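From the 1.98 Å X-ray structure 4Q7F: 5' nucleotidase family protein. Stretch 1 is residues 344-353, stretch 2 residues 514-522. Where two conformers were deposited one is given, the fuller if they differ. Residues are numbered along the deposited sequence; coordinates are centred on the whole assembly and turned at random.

Stretch 1 (344-353) TNFMNYALLE
Stretch 2 514-522: LMRIPQVVD

How do a helix and an irregular loop meet? Residues 344-353 are helical, phi/psi near -63/-42; beside them, after Met515 (51/52), the loop is extended over Arg516 to Gln519, turns at Val520 (-106/-15), and passes from Phe346 (near Ile517) to Asn345 (near Val521). The register sets Asn345 CA 5.2 Å from Val521 CA and Phe346 CA 6.7 Å from Ile517 CA; together the stretches bury 554 Å².

What fixes that register? Asn345, chi1 t and chi2 64°, reaches out so that its amide reads the loop backbone. Asn345 OD1 accepts Val520 N at 2.8 Å and Val521 N at 3.1 Å, while Asn345 ND2 donates to Pro518 O at 3.0 Å. An amide suits this buried place because it offers both donor and acceptor.

Which bumps fill which hollows? Branched Val520 (m) points toward the helix into a hollow among Asn348, Tyr349 and Leu352, which suits a compact apolar group: Val520 CG2 lies 3.8 Å from Tyr349 N and 4.1 Å from Asn348 CB, and Val520 CB 3.8 Å from Leu352 CD1. Val521 (t) sets Val521 CG2 3.7 Å from Asn348 ND2.

What does the Tyr349 ring pack against? With chi1 t and chi2 73°, the Tyr349 ring takes Pro518 CD over one face, 3.6 Å from the centroid, and Val520 CG1 at its edge, 3.9 Å from Tyr349 CD1. Ile517 (m, m) packs Ile517 CG2 3.8 Å from Tyr349 CB; beyond, Met515 CE touches Phe346 CD1 at 3.8 Å.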

# COMPACT_ATOMS: atom_id res chain seq x y z
N THR A 344 2.64 10.05 -19.99
CA THR A 344 1.93 8.76 -20.06
C THR A 344 2.22 8.09 -21.41
O THR A 344 2.34 6.84 -21.50
CB THR A 344 0.42 8.90 -19.83
OG1 THR A 344 -0.15 9.79 -20.81
CG2 THR A 344 0.17 9.42 -18.46
N ASN A 345 2.34 8.91 -22.45
CA ASN A 345 2.68 8.43 -23.76
C ASN A 345 4.05 7.77 -23.70
O ASN A 345 4.25 6.69 -24.22
CB ASN A 345 2.72 9.55 -24.76
CG ASN A 345 2.98 9.04 -26.15
OD1 ASN A 345 2.17 8.30 -26.70
ND2 ASN A 345 4.12 9.41 -26.71
N PHE A 346 4.98 8.45 -23.04
CA PHE A 346 6.33 7.94 -22.86
C PHE A 346 6.37 6.60 -22.12
O PHE A 346 7.07 5.70 -22.55
CB PHE A 346 7.17 8.97 -22.11
CG PHE A 346 8.35 8.39 -21.40
CD1 PHE A 346 9.47 8.00 -22.09
CD2 PHE A 346 8.33 8.24 -20.03
CE1 PHE A 346 10.56 7.46 -21.42
CE2 PHE A 346 9.41 7.72 -19.35
CZ PHE A 346 10.53 7.32 -20.05
N MSE A 347 5.65 6.49 -21.01
CA MSE A 347 5.66 5.26 -20.22
C MSE A 347 5.10 4.13 -21.04
O MSE A 347 5.70 3.07 -21.10
CB MSE A 347 4.89 5.40 -18.90
CG MSE A 347 5.66 6.25 -17.89
SE MSE A 347 4.92 6.01 -16.08
CE MSE A 347 3.19 6.91 -16.37
N ASN A 348 3.94 4.34 -21.65
CA ASN A 348 3.35 3.31 -22.50
C ASN A 348 4.25 2.91 -23.68
O ASN A 348 4.36 1.73 -24.00
CB ASN A 348 1.96 3.73 -22.97
CG ASN A 348 0.89 3.41 -21.93
OD1 ASN A 348 0.65 2.23 -21.61
ND2 ASN A 348 0.23 4.44 -21.43
N TYR A 349 4.93 3.88 -24.29
CA TYR A 349 5.84 3.58 -25.37
C TYR A 349 6.97 2.69 -24.87
O TYR A 349 7.32 1.71 -25.53
CB TYR A 349 6.39 4.84 -26.03
CG TYR A 349 7.30 4.49 -27.19
CD1 TYR A 349 6.79 3.99 -28.38
CD2 TYR A 349 8.68 4.62 -27.07
CE1 TYR A 349 7.62 3.64 -29.42
CE2 TYR A 349 9.52 4.28 -28.12
CZ TYR A 349 8.98 3.80 -29.29
OH TYR A 349 9.81 3.45 -30.33
N ALA A 350 7.53 2.99 -23.69
CA ALA A 350 8.62 2.16 -23.16
C ALA A 350 8.16 0.71 -22.98
O ALA A 350 8.89 -0.23 -23.26
CB ALA A 350 9.16 2.73 -21.86
N LEU A 351 6.93 0.54 -22.50
CA LEU A 351 6.37 -0.78 -22.28
C LEU A 351 6.09 -1.50 -23.62
O LEU A 351 6.35 -2.70 -23.77
CB LEU A 351 5.10 -0.69 -21.43
CG LEU A 351 5.25 -0.26 -19.98
CD1 LEU A 351 3.88 -0.05 -19.36
CD2 LEU A 351 6.08 -1.23 -19.15
N LEU A 352 5.57 -0.77 -24.59
CA LEU A 352 5.33 -1.37 -25.90
C LEU A 352 6.65 -1.84 -26.54
O LEU A 352 6.71 -2.93 -27.09
CB LEU A 352 4.60 -0.42 -26.84
CG LEU A 352 3.13 -0.22 -26.44
CD1 LEU A 352 2.55 0.97 -27.18
CD2 LEU A 352 2.31 -1.47 -26.68
N GLU A 353 7.70 -1.03 -26.42
CA GLU A 353 9.00 -1.36 -27.00
C GLU A 353 9.70 -2.52 -26.31
O GLU A 353 10.38 -3.31 -26.96
CB GLU A 353 9.91 -0.13 -26.97
CG GLU A 353 9.43 0.94 -27.92
CD GLU A 353 9.43 0.47 -29.36
OE1 GLU A 353 10.49 -0.00 -29.83
OE2 GLU A 353 8.38 0.58 -30.02
N LEU A 514 18.02 10.50 -28.39
CA LEU A 514 17.22 11.53 -29.09
C LEU A 514 15.78 11.66 -28.59
O LEU A 514 15.13 12.68 -28.80
CB LEU A 514 17.25 11.32 -30.61
CG LEU A 514 18.55 11.72 -31.34
CD1 LEU A 514 19.78 11.00 -30.81
CD2 LEU A 514 18.40 11.47 -32.84
N MSE A 515 15.28 10.61 -27.93
CA MSE A 515 13.94 10.61 -27.35
C MSE A 515 12.87 11.04 -28.32
O MSE A 515 12.08 11.94 -28.03
CB MSE A 515 13.90 11.52 -26.12
CG MSE A 515 14.76 10.98 -24.99
SE MSE A 515 13.96 9.35 -24.20
CE MSE A 515 12.23 10.11 -23.62
N ARG A 516 12.85 10.41 -29.49
CA ARG A 516 11.82 10.69 -30.48
C ARG A 516 10.74 9.65 -30.21
O ARG A 516 10.79 8.54 -30.72
CB ARG A 516 12.38 10.57 -31.89
CG ARG A 516 13.57 11.49 -32.14
CD ARG A 516 13.92 11.55 -33.62
NE ARG A 516 12.80 12.11 -34.39
CZ ARG A 516 12.79 12.25 -35.71
NH1 ARG A 516 11.72 12.76 -36.31
NH2 ARG A 516 13.84 11.88 -36.44
N ILE A 517 9.76 10.04 -29.40
CA ILE A 517 8.70 9.12 -28.97
C ILE A 517 7.46 9.20 -29.87
O ILE A 517 6.89 10.26 -30.03
CB ILE A 517 8.26 9.44 -27.52
CG1 ILE A 517 9.48 9.64 -26.59
CG2 ILE A 517 7.33 8.35 -26.98
CD1 ILE A 517 10.49 8.51 -26.62
N PRO A 518 7.06 8.06 -30.48
CA PRO A 518 5.85 8.11 -31.30
C PRO A 518 4.60 8.22 -30.44
O PRO A 518 4.64 7.88 -29.24
CB PRO A 518 5.88 6.77 -32.06
CG PRO A 518 6.78 5.90 -31.30
CD PRO A 518 7.79 6.79 -30.64
N GLN A 519 3.50 8.67 -31.02
CA GLN A 519 2.27 8.83 -30.27
C GLN A 519 1.52 7.50 -30.20
O GLN A 519 0.89 7.08 -31.17
CB GLN A 519 1.39 9.93 -30.87
CG GLN A 519 0.29 10.39 -29.90
CD GLN A 519 0.85 11.06 -28.64
OE1 GLN A 519 1.88 11.75 -28.69
NE2 GLN A 519 0.17 10.86 -27.51
N VAL A 520 1.58 6.86 -29.05
CA VAL A 520 0.90 5.58 -28.82
C VAL A 520 -0.34 5.72 -27.93
O VAL A 520 -1.17 4.81 -27.89
CB VAL A 520 1.86 4.53 -28.24
CG1 VAL A 520 2.98 4.25 -29.23
CG2 VAL A 520 2.40 4.95 -26.88
N VAL A 521 -0.47 6.85 -27.24
CA VAL A 521 -1.63 7.14 -26.38
C VAL A 521 -2.48 8.14 -27.13
O VAL A 521 -2.03 9.24 -27.47
CB VAL A 521 -1.22 7.67 -24.99
CG1 VAL A 521 -2.45 7.92 -24.12
CG2 VAL A 521 -0.32 6.67 -24.29
N ASP A 522 -3.71 7.73 -27.40
CA ASP A 522 -4.61 8.52 -28.16
C ASP A 522 -6.02 8.13 -27.72
O ASP A 522 -6.54 7.10 -28.13
CB ASP A 522 -4.37 8.20 -29.63
CG ASP A 522 -5.30 8.94 -30.56
OD1 ASP A 522 -6.04 9.81 -30.09
OD2 ASP A 522 -5.26 8.65 -31.75